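Local structure of putative lipoprotein (2G5G) at residues V44-E49 / G229-I234; D79-M84 / D206-H211; E83-A86 / H92-K95; R202-V207 / V215-G220. The protein probably takes part in bacterial heme transport, binding two hemes cofacially in a dimer with tyrosine ligation. All coordinates share one frame; numbering follows the deposited sequence.

Interaction 1 (V44-E49 / G229-I234)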
loop_
_atom_site.group_PDB
_atom_site.type_symbol
_atom_site.label_atom_id
_atom_site.label_comp_id
_atom_site.label_asym_id
_atom_site.label_seq_id
_atom_site.Cartn_x
_atom_site.Cartn_y
_atom_site.Cartn_z
ATOM N N VAL A 44 8.777 27.127 17.232
ATOM C CA VAL A 44 8.284 26.194 16.224
ATOM C C VAL A 44 6.894 26.667 15.767
ATOM O O VAL A 44 5.973 26.810 16.580
ATOM C CB VAL A 44 8.141 24.771 16.800
ATOM C CG1 VAL A 44 7.575 23.827 15.746
ATOM C CG2 VAL A 44 9.518 24.258 17.353
ATOM N N ILE A 45 6.743 26.868 14.479
ATOM C CA ILE A 45 5.464 27.290 13.932
ATOM C C ILE A 45 4.998 26.153 13.049
ATOM O O ILE A 45 5.668 25.804 12.078
ATOM C CB ILE A 45 5.583 28.605 13.095
ATOM C CG1 ILE A 45 6.016 29.770 13.985
ATOM C CG2 ILE A 45 4.237 28.942 12.422
ATOM C CD1 ILE A 45 6.847 30.840 13.256
ATOM N N LEU A 46 3.874 25.534 13.404
ATOM C CA LEU A 46 3.286 24.534 12.518
ATOM C C LEU A 46 2.211 25.142 11.618
ATOM O O LEU A 46 1.335 25.835 12.116
ATOM C CB LEU A 46 2.707 23.342 13.283
ATOM C CG LEU A 46 3.636 22.475 14.122
ATOM C CD1 LEU A 46 3.875 23.170 15.414
ATOM C CD2 LEU A 46 2.939 21.139 14.401
ATOM N N LEU A 47 2.304 24.883 10.312
ATOM C CA LEU A 47 1.371 25.431 9.301
ATOM C C LEU A 47 0.691 24.263 8.614
ATOM O O LEU A 47 1.338 23.497 7.858
ATOM C CB LEU A 47 2.135 26.221 8.237
ATOM C CG LEU A 47 1.597 27.546 7.690
ATOM C CD1 LEU A 47 2.181 27.889 6.321
ATOM C CD2 LEU A 47 0.080 27.849 7.808
ATOM N N GLY A 48 -0.603 24.104 8.903
ATOM C CA GLY A 48 -1.384 22.983 8.405
ATOM C C GLY A 48 -2.090 23.368 7.117
ATOM O O GLY A 48 -2.663 24.449 7.033
ATOM N N GLU A 49 -2.046 22.463 6.141
ATOM C CA GLU A 49 -2.610 22.702 4.817
ATOM C C GLU A 49 -3.454 21.509 4.324
ATOM O O GLU A 49 -3.346 20.390 4.837
ATOM C CB GLU A 49 -1.496 23.001 3.798
ATOM C CG GLU A 49 -0.606 21.777 3.509
ATOM C CD GLU A 49 0.025 21.770 2.092
ATOM O OE1 GLU A 49 -0.014 22.786 1.375
ATOM O OE2 GLU A 49 0.548 20.712 1.713
ATOM N N GLY A 229 -1.919 15.194 16.508
ATOM C CA GLY A 229 -0.695 15.253 15.683
ATOM C C GLY A 229 0.619 15.584 16.366
ATOM O O GLY A 229 0.822 15.369 17.568
ATOM N N ILE A 230 1.523 16.118 15.555
ATOM C CA ILE A 230 2.851 16.541 16.002
ATOM C C ILE A 230 2.951 17.261 17.374
ATOM O O ILE A 230 3.850 16.941 18.144
ATOM C CB ILE A 230 3.540 17.383 14.911
ATOM C CG1 ILE A 230 3.722 16.505 13.647
ATOM C CG2 ILE A 230 4.902 17.988 15.443
ATOM C CD1 ILE A 230 3.846 17.299 12.345
ATOM N N PRO A 231 2.052 18.223 17.673
ATOM C CA PRO A 231 2.124 18.873 19.015
ATOM C C PRO A 231 2.147 17.925 20.226
ATOM O O PRO A 231 2.856 18.198 21.205
ATOM C CB PRO A 231 0.903 19.800 19.021
ATOM C CG PRO A 231 0.734 20.188 17.566
ATOM C CD PRO A 231 1.019 18.864 16.833
ATOM N N LEU A 232 1.416 16.803 20.153
ATOM C CA LEU A 232 1.435 15.811 21.222
ATOM C C LEU A 232 2.816 15.168 21.371
ATOM O O LEU A 232 3.261 14.893 22.482
ATOM C CB LEU A 232 0.409 14.704 20.947
ATOM C CG LEU A 232 -1.046 15.136 20.741
ATOM C CD1 LEU A 232 -1.899 13.911 20.350
ATOM C CD2 LEU A 232 -1.558 15.797 22.030
ATOM N N HIS A 233 3.480 14.940 20.244
ATOM C CA HIS A 233 4.778 14.264 20.238
ATOM C C HIS A 233 5.845 15.213 20.735
ATOM O O HIS A 233 6.724 14.807 21.504
ATOM C CB HIS A 233 5.122 13.715 18.841
ATOM C CG HIS A 233 4.147 12.686 18.354
ATOM N ND1 HIS A 233 4.398 11.333 18.418
ATOM C CD2 HIS A 233 2.912 12.814 17.811
ATOM C CE1 HIS A 233 3.359 10.671 17.938
ATOM N NE2 HIS A 233 2.443 11.545 17.563
ATOM N N ILE A 234 5.732 16.495 20.359
ATOM C CA ILE A 234 6.614 17.543 20.932
ATOM C C ILE A 234 6.545 17.562 22.462
ATOM O O ILE A 234 7.567 17.624 23.145
ATOM C CB ILE A 234 6.315 18.946 20.324
ATOM C CG1 ILE A 234 6.683 18.967 18.829
ATOM C CG2 ILE A 234 7.046 20.099 21.117
ATOM C CD1 ILE A 234 6.242 20.266 18.085
#
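The backbone carbonyl of I230 takes two amides of the first helical turn: I234 N lies 2.9 Å from I230 O in an ordinary helical bond, and H233 N adds a weak one. These bonds hold I230, P231 and I234 on a single compact turn, and these are the three residues that meet the strand. The meeting itself is wholly apolar. L46 extends one methyl, CD2, into the notch where I230 joins P231, sitting 3.8 Å from I230 CB and equally 3.8 Å from P231 CD. The same methyl lies 3.9 Å from I230 CG2 and 4.0 Å from P231 CG, so a single branch makes all the close contacts of this leucine. I230 receives it with its branched flank, because CG2 stands anti to the backbone N while CG1 stays beside that N (chi1 -62°). Two residues earlier on the strand, V44 offers CG1 to I234 CD1 at a looser 4.5 Å. M204 and L217 also touch I230 and extend the buried apolar layer. The axes of the two segments approach to 11.3 Å and run nearly antiparallel, at 159°. Helix 230-236 lies in the connection from strand 214-220 to strand 243-248, which are parallel and have strand 44-49 between them. The contact is therefore that of a beta-alpha-beta crossover in an alpha/beta fold, its helix packed on the strand it passes over.

Interaction 2 (D79-M84 / D206-H211)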
loop_
_atom_site.group_PDB
_atom_site.type_symbol
_atom_site.label_atom_id
_atom_site.label_comp_id
_atom_site.label_asym_id
_atom_site.label_seq_id
_atom_site.Cartn_x
_atom_site.Cartn_y
_atom_site.Cartn_z
ATOM N N ASP A 79 14.436 28.684 9.565
ATOM C CA ASP A 79 14.410 27.549 8.621
ATOM C C ASP A 79 13.016 26.960 8.401
ATOM O O ASP A 79 12.133 27.240 9.187
ATOM C CB ASP A 79 15.345 26.465 9.101
ATOM C CG ASP A 79 16.796 26.939 9.155
ATOM O OD1 ASP A 79 17.178 27.786 8.315
ATOM O OD2 ASP A 79 17.535 26.486 10.049
ATOM N N VAL A 80 12.841 26.156 7.342
ATOM C CA VAL A 80 11.540 25.556 6.989
ATOM C C VAL A 80 11.643 24.042 6.837
ATOM O O VAL A 80 12.430 23.536 6.038
ATOM C CB VAL A 80 10.931 26.179 5.716
ATOM C CG1 VAL A 80 9.611 25.462 5.320
ATOM C CG2 VAL A 80 10.657 27.640 5.938
ATOM N N ALA A 81 10.877 23.322 7.656
ATOM C CA ALA A 81 10.831 21.868 7.579
ATOM C C ALA A 81 9.615 21.493 6.736
ATOM O O ALA A 81 8.586 22.167 6.766
ATOM C CB ALA A 81 10.716 21.261 9.003
ATOM N N LEU A 82 9.736 20.408 5.993
ATOM C CA LEU A 82 8.709 20.005 5.041
ATOM C C LEU A 82 8.314 18.562 5.251
ATOM O O LEU A 82 9.156 17.651 5.186
ATOM C CB LEU A 82 9.170 20.256 3.583
ATOM C CG LEU A 82 9.357 21.694 3.086
ATOM C CD1 LEU A 82 9.920 21.731 1.659
ATOM C CD2 LEU A 82 8.078 22.503 3.173
ATOM N N GLU A 83 7.023 18.333 5.511
ATOM C CA GLU A 83 6.497 16.966 5.503
ATOM C C GLU A 83 6.870 16.301 4.162
ATOM O O GLU A 83 7.012 15.076 4.096
ATOM C CB GLU A 83 4.961 16.968 5.641
ATOM C CG GLU A 83 4.308 15.558 5.504
ATOM C CD GLU A 83 2.769 15.585 5.407
ATOM O OE1 GLU A 83 2.157 16.667 5.444
ATOM O OE2 GLU A 83 2.185 14.503 5.281
HETATM N N MSE A 84 7.027 17.090 3.099
HETATM C CA MSE A 84 7.249 16.423 1.786
HETATM C C MSE A 84 8.645 15.915 1.505
HETATM O O MSE A 84 8.863 15.233 0.503
HETATM C CB MSE A 84 6.606 17.106 0.559
HETATM C CG MSE A 84 6.299 18.593 0.503
HETATM SE SE MSE A 84 5.468 19.623 1.999
HETATM C CE MSE A 84 3.914 18.528 2.516
ATOM N N ASP A 206 10.535 15.043 16.153
ATOM C CA ASP A 206 11.936 14.836 16.507
ATOM C C ASP A 206 12.761 15.926 15.798
ATOM O O ASP A 206 13.550 16.631 16.425
ATOM C CB ASP A 206 12.333 13.395 16.089
ATOM C CG ASP A 206 13.688 12.931 16.644
ATOM O OD1 ASP A 206 14.421 13.675 17.318
ATOM O OD2 ASP A 206 14.019 11.770 16.391
ATOM N N VAL A 207 12.504 16.120 14.512
ATOM C CA VAL A 207 13.235 17.108 13.699
ATOM C C VAL A 207 13.048 18.520 14.293
ATOM O O VAL A 207 14.024 19.311 14.407
ATOM C CB VAL A 207 12.825 17.037 12.185
ATOM C CG1 VAL A 207 13.402 18.188 11.361
ATOM C CG2 VAL A 207 13.196 15.655 11.561
ATOM N N LEU A 208 11.825 18.817 14.718
ATOM C CA LEU A 208 11.495 20.186 15.151
ATOM C C LEU A 208 12.065 20.481 16.542
ATOM O O LEU A 208 12.604 21.563 16.810
ATOM C CB LEU A 208 9.974 20.391 15.112
ATOM C CG LEU A 208 9.327 20.267 13.726
ATOM C CD1 LEU A 208 7.799 20.342 13.812
ATOM C CD2 LEU A 208 9.866 21.366 12.758
ATOM N N VAL A 209 11.982 19.485 17.401
ATOM C CA VAL A 209 12.397 19.592 18.778
ATOM C C VAL A 209 13.914 19.808 18.879
ATOM O O VAL A 209 14.381 20.554 19.741
ATOM C CB VAL A 209 11.980 18.317 19.519
ATOM C CG1 VAL A 209 12.828 18.078 20.777
ATOM C CG2 VAL A 209 10.493 18.404 19.867
ATOM N N HIS A 210 14.662 19.145 18.005
ATOM C CA HIS A 210 16.123 19.221 18.093
ATOM C C HIS A 210 16.766 20.320 17.279
ATOM O O HIS A 210 17.968 20.541 17.398
ATOM C CB HIS A 210 16.759 17.843 17.842
ATOM C CG HIS A 210 16.336 16.837 18.866
ATOM N ND1 HIS A 210 15.334 15.914 18.633
ATOM C CD2 HIS A 210 16.744 16.643 20.144
ATOM C CE1 HIS A 210 15.160 15.182 19.720
ATOM N NE2 HIS A 210 15.992 15.611 20.654
ATOM N N HIS A 211 15.980 21.032 16.480
ATOM C CA HIS A 211 16.544 22.040 15.600
ATOM C C HIS A 211 17.031 23.269 16.383
ATOM O O HIS A 211 16.355 23.736 17.303
ATOM C CB HIS A 211 15.554 22.470 14.519
ATOM C CG HIS A 211 16.218 23.155 13.377
ATOM N ND1 HIS A 211 17.236 22.563 12.655
ATOM C CD2 HIS A 211 16.039 24.385 12.845
ATOM C CE1 HIS A 211 17.660 23.410 11.732
ATOM N NE2 HIS A 211 16.953 24.526 11.828
#
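Strand residues D79 and A81 face H211 and L208, and the two segments run in opposite senses: the CA atoms of A81 and L208 are 7.8 Å apart, those of D79 and H211 9.1 Å. The polar end of the contact is a histidine-carboxylate hydrogen bond, H211 NE2 donating to D79 OD2 over 2.7 Å at a nearly straight 166°. The oxygen lies at the edge of the imidazole, essentially in its plane, and accepts through its anti lone pair, the one away from OD1. Carboxylate and ring are nevertheless turned 61° against each other. H211 swings its ring off the helix end to the strand, its chi1 of -162° setting CG opposite the main-chain nitrogen. D79 is held further by N213 ND2 at OD2 and by K136 N at OD1, an arrangement that probably stabilises its negative charge. Helix 187-210 belongs to the connection between parallel strands 137-141 and 214-220, and here it crosses strand 78-82, which lies between them in the sheet, as in a beta-alpha-beta crossover. Under that helix the packing is small: A81 CB meets L208 CD2 at 3.9 Å. In the last turn D206 O accepts from both H210 N and H210 ND1, which arrive from opposite faces of the carbonyl plane, H210 ND1 being 2.9 Å from D206 O. K241 NZ gathers the carbonyls of L208 and H211 beyond it.

Interaction 3 (E83-A86 / H92-K95)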
loop_
_atom_site.group_PDB
_atom_site.type_symbol
_atom_site.label_atom_id
_atom_site.label_comp_id
_atom_site.label_asym_id
_atom_site.label_seq_id
_atom_site.Cartn_x
_atom_site.Cartn_y
_atom_site.Cartn_z
ATOM N N GLU A 83 7.023 18.333 5.511
ATOM C CA GLU A 83 6.497 16.966 5.503
ATOM C C GLU A 83 6.870 16.301 4.162
ATOM O O GLU A 83 7.012 15.076 4.096
ATOM C CB GLU A 83 4.961 16.968 5.641
ATOM C CG GLU A 83 4.308 15.558 5.504
ATOM C CD GLU A 83 2.769 15.585 5.407
ATOM O OE1 GLU A 83 2.157 16.667 5.444
ATOM O OE2 GLU A 83 2.185 14.503 5.281
HETATM N N MSE A 84 7.027 17.090 3.099
HETATM C CA MSE A 84 7.249 16.423 1.786
HETATM C C MSE A 84 8.645 15.915 1.505
HETATM O O MSE A 84 8.863 15.233 0.503
HETATM C CB MSE A 84 6.606 17.106 0.559
HETATM C CG MSE A 84 6.299 18.593 0.503
HETATM SE SE MSE A 84 5.468 19.623 1.999
HETATM C CE MSE A 84 3.914 18.528 2.516
ATOM N N LEU A 85 9.583 16.182 2.413
ATOM C CA LEU A 85 10.924 15.618 2.290
ATOM C C LEU A 85 11.261 14.813 3.504
ATOM O O LEU A 85 10.899 15.189 4.636
ATOM C CB LEU A 85 11.957 16.717 2.039
ATOM C CG LEU A 85 11.809 17.409 0.692
ATOM C CD1 LEU A 85 12.550 18.725 0.617
ATOM C CD2 LEU A 85 12.277 16.463 -0.429
ATOM N N ALA A 86 11.951 13.695 3.292
ATOM C CA ALA A 86 12.384 12.865 4.403
ATOM C C ALA A 86 13.606 13.440 5.119
ATOM O O ALA A 86 14.450 14.075 4.482
ATOM C CB ALA A 86 12.672 11.423 3.934
ATOM N N HIS A 92 21.909 15.590 1.581
ATOM C CA HIS A 92 21.628 16.043 0.225
ATOM C C HIS A 92 21.058 17.451 0.205
ATOM O O HIS A 92 21.460 18.265 -0.602
ATOM C CB HIS A 92 20.697 15.047 -0.497
ATOM C CG HIS A 92 20.578 15.291 -1.971
ATOM N ND1 HIS A 92 21.555 14.910 -2.872
ATOM C CD2 HIS A 92 19.599 15.878 -2.702
ATOM C CE1 HIS A 92 21.183 15.259 -4.093
ATOM N NE2 HIS A 92 20.004 15.856 -4.017
ATOM N N LEU A 93 20.110 17.741 1.105
ATOM C CA LEU A 93 19.498 19.064 1.205
ATOM C C LEU A 93 20.464 20.175 1.663
ATOM O O LEU A 93 20.329 21.322 1.254
ATOM C CB LEU A 93 18.276 19.007 2.157
ATOM C CG LEU A 93 17.170 18.053 1.693
ATOM C CD1 LEU A 93 16.127 17.839 2.826
ATOM C CD2 LEU A 93 16.532 18.545 0.370
ATOM N N ASP A 94 21.391 19.835 2.549
ATOM C CA ASP A 94 22.423 20.779 3.025
ATOM C C ASP A 94 23.325 21.226 1.843
ATOM O O ASP A 94 23.690 22.408 1.726
ATOM C CB ASP A 94 23.275 20.134 4.125
ATOM C CG ASP A 94 22.517 19.927 5.439
ATOM O OD1 ASP A 94 21.477 20.596 5.655
ATOM O OD2 ASP A 94 22.966 19.094 6.259
ATOM N N LYS A 95 23.629 20.274 0.958
ATOM C CA LYS A 95 24.353 20.559 -0.304
ATOM C C LYS A 95 23.611 21.546 -1.180
ATOM O O LYS A 95 24.209 22.492 -1.678
ATOM C CB LYS A 95 24.637 19.271 -1.076
ATOM C CG LYS A 95 25.478 18.295 -0.265
ATOM C CD LYS A 95 25.893 17.051 -1.064
ATOM C CE LYS A 95 27.003 16.321 -0.330
ATOM N NZ LYS A 95 27.032 14.874 -0.709
#
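L85, where the chain turns a corner after strand 78-82, faces L93 on the helix that follows, and their CA atoms stand 9.3 Å apart. This is the local closure of a strand-loop-helix unit in an alpha/beta fold: the chain leaves the sheet, makes its turn and packs the first turn of helix 90-98 against the residues just past the strand. A single pair of leucines carries the contact. Their side chains meet at an angle, methyl to methyl, with L85 CD1 4.0 Å from L93 CD2. Both leucines adopt much the same shape, CG anti to the carbonyl carbon (chi1 -67° in L85, -61° in L93), and each puts one terminal methyl, CD1 of L85 and CD2 of L93, at the meeting point. The touching residues L85 and L93 are buried, whereas the neighbouring D94 is polar and partly exposed: its OD1 forms a salt bridge with K136 and accepts a hydrogen bond from Q90 NE2. The loop itself is tied to the edge strand 137-141 by backbone bonding between L85 and N141. A86, whose side chain is about 9 Å from a bound heme, approaches with its backbone, its O atom standing 4.4 Å from L93 CD1.

Interaction 4 (R202-V207 / V215-G220)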
loop_
_atom_site.group_PDB
_atom_site.type_symbol
_atom_site.label_atom_id
_atom_site.label_comp_id
_atom_site.label_asym_id
_atom_site.label_seq_id
_atom_site.Cartn_x
_atom_site.Cartn_y
_atom_site.Cartn_z
ATOM N N ARG A 202 5.939 11.474 15.032
ATOM C CA ARG A 202 7.047 11.357 15.953
ATOM C C ARG A 202 8.339 11.888 15.323
ATOM O O ARG A 202 9.065 12.648 15.959
ATOM C CB ARG A 202 7.226 9.895 16.384
ATOM C CG ARG A 202 8.322 9.660 17.417
ATOM C CD ARG A 202 8.082 10.467 18.692
ATOM N NE ARG A 202 6.821 10.159 19.386
ATOM C CZ ARG A 202 6.682 9.188 20.292
ATOM N NH1 ARG A 202 7.714 8.399 20.617
ATOM N NH2 ARG A 202 5.509 8.993 20.879
ATOM N N ARG A 203 8.589 11.489 14.082
ATOM C CA ARG A 203 9.790 11.915 13.340
ATOM C C ARG A 203 9.785 13.416 13.071
ATOM O O ARG A 203 10.768 14.077 13.392
ATOM C CB ARG A 203 9.921 11.164 12.009
ATOM C CG ARG A 203 10.998 11.749 11.050
ATOM C CD ARG A 203 12.398 11.629 11.612
ATOM N NE ARG A 203 12.722 10.236 11.954
ATOM C CZ ARG A 203 13.095 9.290 11.072
ATOM N NH1 ARG A 203 13.218 9.549 9.775
ATOM N NH2 ARG A 203 13.345 8.069 11.514
HETATM N N MSE A 204 8.699 13.934 12.486
HETATM C CA MSE A 204 8.558 15.376 12.282
HETATM C C MSE A 204 8.762 16.140 13.598
HETATM O O MSE A 204 9.489 17.147 13.591
HETATM C CB MSE A 204 7.245 15.736 11.597
HETATM C CG MSE A 204 7.106 15.090 10.176
HETATM SE SE MSE A 204 5.778 15.912 9.157
HETATM C CE MSE A 204 4.488 14.432 9.338
ATOM N N ALA A 205 8.150 15.673 14.701
ATOM C CA ALA A 205 8.425 16.233 16.051
ATOM C C ALA A 205 9.898 16.173 16.443
ATOM O O ALA A 205 10.445 17.138 17.001
ATOM C CB ALA A 205 7.584 15.578 17.130
ATOM N N ASP A 206 10.535 15.043 16.153
ATOM C CA ASP A 206 11.936 14.836 16.507
ATOM C C ASP A 206 12.761 15.926 15.798
ATOM O O ASP A 206 13.550 16.631 16.425
ATOM C CB ASP A 206 12.333 13.395 16.089
ATOM C CG ASP A 206 13.688 12.931 16.644
ATOM O OD1 ASP A 206 14.421 13.675 17.318
ATOM O OD2 ASP A 206 14.019 11.770 16.391
ATOM N N VAL A 207 12.504 16.120 14.512
ATOM C CA VAL A 207 13.235 17.108 13.699
ATOM C C VAL A 207 13.048 18.520 14.293
ATOM O O VAL A 207 14.024 19.311 14.407
ATOM C CB VAL A 207 12.825 17.037 12.185
ATOM C CG1 VAL A 207 13.402 18.188 11.361
ATOM C CG2 VAL A 207 13.196 15.655 11.561
ATOM N N VAL A 215 11.936 27.682 13.467
ATOM C CA VAL A 215 11.578 26.774 12.371
ATOM C C VAL A 215 10.086 26.798 12.135
ATOM O O VAL A 215 9.298 26.845 13.113
ATOM C CB VAL A 215 12.122 25.319 12.600
ATOM C CG1 VAL A 215 11.516 24.650 13.884
ATOM C CG2 VAL A 215 11.905 24.400 11.339
ATOM N N LEU A 216 9.717 26.802 10.846
ATOM C CA LEU A 216 8.335 26.580 10.419
ATOM C C LEU A 216 8.196 25.219 9.696
ATOM O O LEU A 216 8.984 24.907 8.776
ATOM C CB LEU A 216 7.874 27.710 9.487
ATOM C CG LEU A 216 6.413 27.587 8.976
ATOM C CD1 LEU A 216 5.732 28.912 8.863
ATOM C CD2 LEU A 216 6.465 26.906 7.630
ATOM N N LEU A 217 7.199 24.425 10.115
ATOM C CA LEU A 217 6.820 23.206 9.418
ATOM C C LEU A 217 5.618 23.450 8.508
ATOM O O LEU A 217 4.629 24.092 8.919
ATOM C CB LEU A 217 6.477 22.075 10.386
ATOM C CG LEU A 217 5.979 20.726 9.801
ATOM C CD1 LEU A 217 7.121 19.846 9.282
ATOM C CD2 LEU A 217 5.183 19.987 10.850
ATOM N N LEU A 218 5.712 22.949 7.282
ATOM C CA LEU A 218 4.518 22.803 6.440
ATOM C C LEU A 218 4.172 21.318 6.377
ATOM O O LEU A 218 5.020 20.484 6.053
ATOM C CB LEU A 218 4.727 23.373 5.023
ATOM C CG LEU A 218 3.524 23.237 4.072
ATOM C CD1 LEU A 218 2.410 24.183 4.522
ATOM C CD2 LEU A 218 3.968 23.513 2.590
ATOM N N ALA A 219 2.921 20.979 6.710
ATOM C CA ALA A 219 2.478 19.587 6.775
ATOM C C ALA A 219 0.952 19.579 6.653
ATOM O O ALA A 219 0.317 20.608 6.714
ATOM C CB ALA A 219 2.907 18.899 8.120
ATOM N N GLY A 220 0.372 18.411 6.433
ATOM C CA GLY A 220 -1.076 18.349 6.293
ATOM C C GLY A 220 -1.709 18.685 7.624
ATOM O O GLY A 220 -1.102 18.482 8.681
#
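M204, a selenomethionine on helix 187-210, lies across L217 and A219 of strand 214-220, the helix and the strand forming the second half of a beta-alpha-beta unit in this alpha/beta fold. Van der Waals packing makes up the whole of the meeting. The selenium touches both: M204 SE stands 4.2 Å from L217 CD1 and 4.3 Å from A219 CB. L217 and A219 are two apart on the strand and so present the same face to the helix, and the long side chain of M204 runs over them at about a right angle to that of L217. CG of M204 lies beside the backbone N (chi1 -61°), the chain then extends outward, and the bend at chi3, -106°, turns the terminal methyl away from L217 and A219, so that the selenium makes the contact. L217 answers with CG anti to its own backbone N (chi1 177°), which carries CD1 up to the selenium. M204 is about 9 Å from a bound heme, measured from its side chain. Within the helix, D206 N to R202 O at 2.8 Å and V207 N to R203 O at 2.9 Å keep this turn regular. Charged groups point elsewhere, with R203 in a salt bridge to E146 and R202 NE bonded to H233 ND1. At the far end of the strand G220, the N-cap of the following helix, gives its amide N to E83 OE1.

Overall arrangement
From the N terminus, strand 44-49 opens the loop that interaction 1 closes only at helix 230-236, 180 residues later, and the other three contacts nest inside it. Strand 78-82 comes next and continues into the loop 83-86; interaction 3 closes there within a few residues on helix 90-98, while interaction 2, starting from the same stretch, waits for the end of helix 187-210. Interaction 4 opens on the same helix just before interaction 2 closes, the two overlapping at D206 and V207, and ends on strand 214-220. That strand sits between strands 44-49 and 78-82, so interactions 1, 2 and 4 tie two helices to three adjacent strands of one sheet.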